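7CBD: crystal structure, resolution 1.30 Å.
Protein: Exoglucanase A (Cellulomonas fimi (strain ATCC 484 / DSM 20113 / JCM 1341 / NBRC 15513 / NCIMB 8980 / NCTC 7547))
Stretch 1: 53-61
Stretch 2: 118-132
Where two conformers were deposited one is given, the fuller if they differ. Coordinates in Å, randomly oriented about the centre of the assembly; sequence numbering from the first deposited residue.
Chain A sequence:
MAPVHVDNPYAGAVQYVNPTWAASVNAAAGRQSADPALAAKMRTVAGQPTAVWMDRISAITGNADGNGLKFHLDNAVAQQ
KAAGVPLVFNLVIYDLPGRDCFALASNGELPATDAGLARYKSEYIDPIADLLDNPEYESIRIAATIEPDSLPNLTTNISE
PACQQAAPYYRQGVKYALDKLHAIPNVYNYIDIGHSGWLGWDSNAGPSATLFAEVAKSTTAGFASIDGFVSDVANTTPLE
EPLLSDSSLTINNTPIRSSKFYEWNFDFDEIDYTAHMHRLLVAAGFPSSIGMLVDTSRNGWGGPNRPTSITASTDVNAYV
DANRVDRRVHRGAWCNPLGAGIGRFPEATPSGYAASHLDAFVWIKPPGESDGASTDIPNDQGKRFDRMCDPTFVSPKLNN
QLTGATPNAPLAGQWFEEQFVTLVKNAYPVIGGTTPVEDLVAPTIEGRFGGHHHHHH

Stretch 1 53-61: WMDRISAIT
Stretch 2 (118-132) ARYKSEYIDPIADLL

Where a helix is irregular, a neighbouring segment can pack branched side chains against its backbone and side chains, as Exoglucanase A illustrates. Residues 118-132 are helical throughout, but a wider pi-type turn spans 120-125, where Ile125 N reaches Tyr120 O at 2.8 Å, and Pro127, lacking an amide hydrogen, kinks the helix. Residues 53-61 leave a strand at Met54, pass through extended Arg56 (-167/161), and coil into a weakly bonded helical turn near 58-61. The register sets Ile57 against Tyr124, CA to CA 5.6 Å, and Ile60 against Ile128, CA to CA 7.0 Å, both chains advancing nearly parallel; 419 Å² is buried.

Ile60 (m, t) is the main bump. Its CB points toward the helix, and Ile60 CD1 lies 3.7 Å from Tyr124 O and 3.8 Å from both Glu123 O and Ile128 CG1, a slim methyl against backbone and side chain. Ile60 CG2 meets Pro127 CB and Leu131 CD1, each at 4.4 Å. Ile57 (m, t) starts sideways but its end comes nearer, Ile57 CG1 lying 3.9 Å from Tyr124 CB and 3.8 Å from Glu123 O.

Tyr124 (chi1 t, chi2 78°) also starts sideways and ends nearer, with Ile57 CG1, Arg56 O and Met54 O at its ring edge. It suits its place by joining an apolar ring to a hydroxyl: Tyr124 OH donates a 2.5 Å hydrogen bond to Met54 O, the sole one between the stretches. Buried Met54 (m, m) turns CB toward the helix, Met54 CB 4.0 Å from Ile128 CD1, while its end leads away.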

# COMPACT_ATOMS: atom_id res chain seq x y z
N TRP A 53 -1.19 3.03 10.47
CA TRP A 53 -2.14 3.84 9.71
C TRP A 53 -2.88 4.78 10.65
O TRP A 53 -3.56 4.33 11.58
CB TRP A 53 -3.16 2.95 9.00
CG TRP A 53 -2.60 2.20 7.84
CD1 TRP A 53 -1.61 1.24 7.87
CD2 TRP A 53 -2.99 2.33 6.46
NE1 TRP A 53 -1.38 0.77 6.59
CE2 TRP A 53 -2.21 1.42 5.72
CE3 TRP A 53 -3.93 3.12 5.79
CZ2 TRP A 53 -2.33 1.30 4.33
CZ3 TRP A 53 -4.05 2.98 4.42
CH2 TRP A 53 -3.26 2.08 3.70
N MET A 54 -2.78 6.08 10.38
CA MET A 54 -3.68 7.05 11.02
C MET A 54 -4.90 7.21 10.11
O MET A 54 -5.06 8.18 9.38
CB MET A 54 -2.95 8.37 11.26
CG MET A 54 -1.86 8.26 12.33
SD MET A 54 -2.49 7.96 14.00
CE MET A 54 -1.90 6.31 14.35
N ASP A 55 -5.76 6.19 10.14
CA ASP A 55 -6.87 6.11 9.20
C ASP A 55 -8.12 6.84 9.67
O ASP A 55 -9.14 6.80 8.97
CB ASP A 55 -7.19 4.65 8.81
CG ASP A 55 -7.53 3.77 10.00
OD1 ASP A 55 -7.38 4.21 11.15
OD2 ASP A 55 -7.95 2.61 9.77
N ARG A 56 -8.06 7.50 10.81
CA ARG A 56 -9.13 8.34 11.32
C ARG A 56 -8.55 9.17 12.45
O ARG A 56 -7.51 8.82 13.02
CB ARG A 56 -10.33 7.52 11.81
CG ARG A 56 -9.95 6.32 12.63
CD ARG A 56 -11.18 5.53 13.07
NE ARG A 56 -10.88 4.15 13.47
CZ ARG A 56 -11.67 3.39 14.21
NH1 ARG A 56 -11.30 2.15 14.51
NH2 ARG A 56 -12.83 3.86 14.67
N ILE A 57 -9.24 10.25 12.79
CA ILE A 57 -8.74 11.15 13.83
C ILE A 57 -8.56 10.42 15.16
O ILE A 57 -7.58 10.64 15.88
CB ILE A 57 -9.67 12.38 13.96
CG1 ILE A 57 -9.40 13.34 12.81
CG2 ILE A 57 -9.50 13.05 15.33
CD1 ILE A 57 -10.55 14.30 12.53
N SER A 58 -9.48 9.50 15.48
CA SER A 58 -9.40 8.80 16.76
C SER A 58 -8.16 7.92 16.87
O SER A 58 -7.77 7.58 17.99
CB SER A 58 -10.65 7.97 17.01
OG SER A 58 -10.71 6.85 16.16
N ALA A 59 -7.54 7.55 15.75
CA ALA A 59 -6.32 6.75 15.81
C ALA A 59 -5.15 7.53 16.39
O ALA A 59 -4.16 6.92 16.81
CB ALA A 59 -5.96 6.23 14.42
N ILE A 60 -5.22 8.86 16.41
CA ILE A 60 -4.09 9.65 16.91
C ILE A 60 -3.90 9.41 18.41
O ILE A 60 -2.80 9.13 18.87
CB ILE A 60 -4.25 11.14 16.56
CG1 ILE A 60 -4.31 11.31 15.04
CG2 ILE A 60 -3.08 11.95 17.15
CD1 ILE A 60 -4.83 12.68 14.60
N THR A 61 -4.98 9.51 19.18
CA THR A 61 -4.91 9.24 20.61
C THR A 61 -5.10 7.76 20.95
O THR A 61 -4.56 7.30 21.96
CB THR A 61 -5.93 10.10 21.36
OG1 THR A 61 -7.22 9.90 20.78
CG2 THR A 61 -5.57 11.55 21.21
N ALA A 118 -11.13 22.11 7.17
CA ALA A 118 -10.65 22.77 8.38
C ALA A 118 -10.36 21.74 9.47
O ALA A 118 -9.39 21.87 10.22
CB ALA A 118 -11.64 23.83 8.84
N ARG A 119 -11.19 20.70 9.56
CA ARG A 119 -10.95 19.64 10.54
C ARG A 119 -9.73 18.80 10.17
O ARG A 119 -8.96 18.39 11.04
CB ARG A 119 -12.19 18.76 10.64
CG ARG A 119 -12.23 17.86 11.86
CD ARG A 119 -13.67 17.50 12.19
NE ARG A 119 -14.59 18.16 11.27
CZ ARG A 119 -15.86 17.80 11.06
NH1 ARG A 119 -16.39 16.78 11.72
NH2 ARG A 119 -16.59 18.48 10.19
N TYR A 120 -9.56 18.52 8.88
CA TYR A 120 -8.36 17.82 8.43
C TYR A 120 -7.10 18.55 8.87
O TYR A 120 -6.16 17.94 9.38
CB TYR A 120 -8.38 17.70 6.91
CG TYR A 120 -7.21 16.94 6.32
CD1 TYR A 120 -7.13 15.55 6.41
CD2 TYR A 120 -6.19 17.62 5.63
CE1 TYR A 120 -6.08 14.85 5.84
CE2 TYR A 120 -5.12 16.92 5.07
CZ TYR A 120 -5.08 15.54 5.17
OH TYR A 120 -4.04 14.85 4.61
N LYS A 121 -7.08 19.87 8.70
CA LYS A 121 -5.90 20.64 9.06
C LYS A 121 -5.71 20.67 10.57
O LYS A 121 -4.62 20.36 11.07
CB LYS A 121 -6.02 22.06 8.51
CG LYS A 121 -5.99 22.17 7.00
CD LYS A 121 -6.17 23.61 6.55
CE LYS A 121 -6.09 23.76 5.04
NZ LYS A 121 -6.40 25.16 4.65
N SER A 122 -6.75 21.05 11.32
CA SER A 122 -6.59 21.38 12.73
C SER A 122 -6.67 20.17 13.66
O SER A 122 -6.01 20.17 14.70
CB SER A 122 -7.63 22.42 13.15
OG SER A 122 -8.92 21.84 13.25
N GLU A 123 -7.46 19.16 13.31
CA GLU A 123 -7.68 18.01 14.18
C GLU A 123 -7.01 16.74 13.69
O GLU A 123 -6.99 15.75 14.43
CB GLU A 123 -9.19 17.75 14.35
CG GLU A 123 -9.94 18.86 15.06
CD GLU A 123 -11.46 18.70 14.98
OE1 GLU A 123 -11.95 17.55 15.06
OE2 GLU A 123 -12.16 19.73 14.82
N TYR A 124 -6.47 16.74 12.48
CA TYR A 124 -5.77 15.56 11.96
C TYR A 124 -4.30 15.87 11.70
O TYR A 124 -3.43 15.35 12.41
CB TYR A 124 -6.51 15.00 10.74
CG TYR A 124 -5.86 13.75 10.20
CD1 TYR A 124 -6.03 12.52 10.83
CD2 TYR A 124 -5.05 13.81 9.07
CE1 TYR A 124 -5.39 11.37 10.34
CE2 TYR A 124 -4.41 12.67 8.58
CZ TYR A 124 -4.58 11.46 9.22
OH TYR A 124 -3.94 10.34 8.73
N ILE A 125 -3.99 16.72 10.72
CA ILE A 125 -2.59 17.00 10.42
C ILE A 125 -1.89 17.69 11.59
O ILE A 125 -0.78 17.31 11.98
CB ILE A 125 -2.44 17.79 9.11
CG1 ILE A 125 -2.93 16.98 7.90
CG2 ILE A 125 -0.99 18.22 8.91
CD1 ILE A 125 -2.21 15.67 7.67
N ASP A 126 -2.51 18.73 12.15
CA ASP A 126 -1.81 19.48 13.19
C ASP A 126 -1.40 18.61 14.38
O ASP A 126 -0.23 18.69 14.79
CB ASP A 126 -2.61 20.71 13.64
CG ASP A 126 -2.55 21.86 12.65
OD1 ASP A 126 -1.84 21.76 11.63
OD2 ASP A 126 -3.24 22.88 12.90
N PRO A 127 -2.28 17.78 14.96
CA PRO A 127 -1.82 16.96 16.09
C PRO A 127 -0.80 15.91 15.70
O PRO A 127 0.09 15.59 16.50
CB PRO A 127 -3.11 16.32 16.63
CG PRO A 127 -4.22 17.16 16.09
CD PRO A 127 -3.74 17.71 14.78
N ILE A 128 -0.89 15.36 14.49
CA ILE A 128 0.14 14.42 14.05
C ILE A 128 1.49 15.13 13.94
O ILE A 128 2.50 14.65 14.47
CB ILE A 128 -0.28 13.75 12.73
CG1 ILE A 128 -1.44 12.78 12.97
CG2 ILE A 128 0.91 13.03 12.11
CD1 ILE A 128 -2.07 12.27 11.70
N ALA A 129 1.52 16.28 13.27
CA ALA A 129 2.77 17.03 13.13
C ALA A 129 3.31 17.47 14.48
O ALA A 129 4.53 17.46 14.70
CB ALA A 129 2.54 18.24 12.22
N ASP A 130 2.42 17.84 15.41
CA ASP A 130 2.87 18.25 16.74
C ASP A 130 3.59 17.12 17.45
O ASP A 130 4.57 17.34 18.17
CB ASP A 130 1.66 18.72 17.55
CG ASP A 130 2.04 19.38 18.86
OD1 ASP A 130 3.19 19.84 18.98
OD2 ASP A 130 1.18 19.43 19.76
N LEU A 131 3.10 15.89 17.28
CA LEU A 131 3.79 14.75 17.88
C LEU A 131 5.10 14.47 17.15
O LEU A 131 6.14 14.27 17.79
CB LEU A 131 2.88 13.53 17.85
CG LEU A 131 2.01 13.31 19.09
CD1 LEU A 131 0.94 12.26 18.83
CD2 LEU A 131 2.87 12.92 20.29
N LEU A 132 5.07 14.46 15.82
CA LEU A 132 6.26 14.11 15.05
C LEU A 132 7.40 15.10 15.27
O LEU A 132 8.57 14.71 15.18
CB LEU A 132 5.93 14.04 13.57
CG LEU A 132 4.98 12.93 13.13
CD1 LEU A 132 4.72 13.03 11.64
CD2 LEU A 132 5.55 11.56 13.49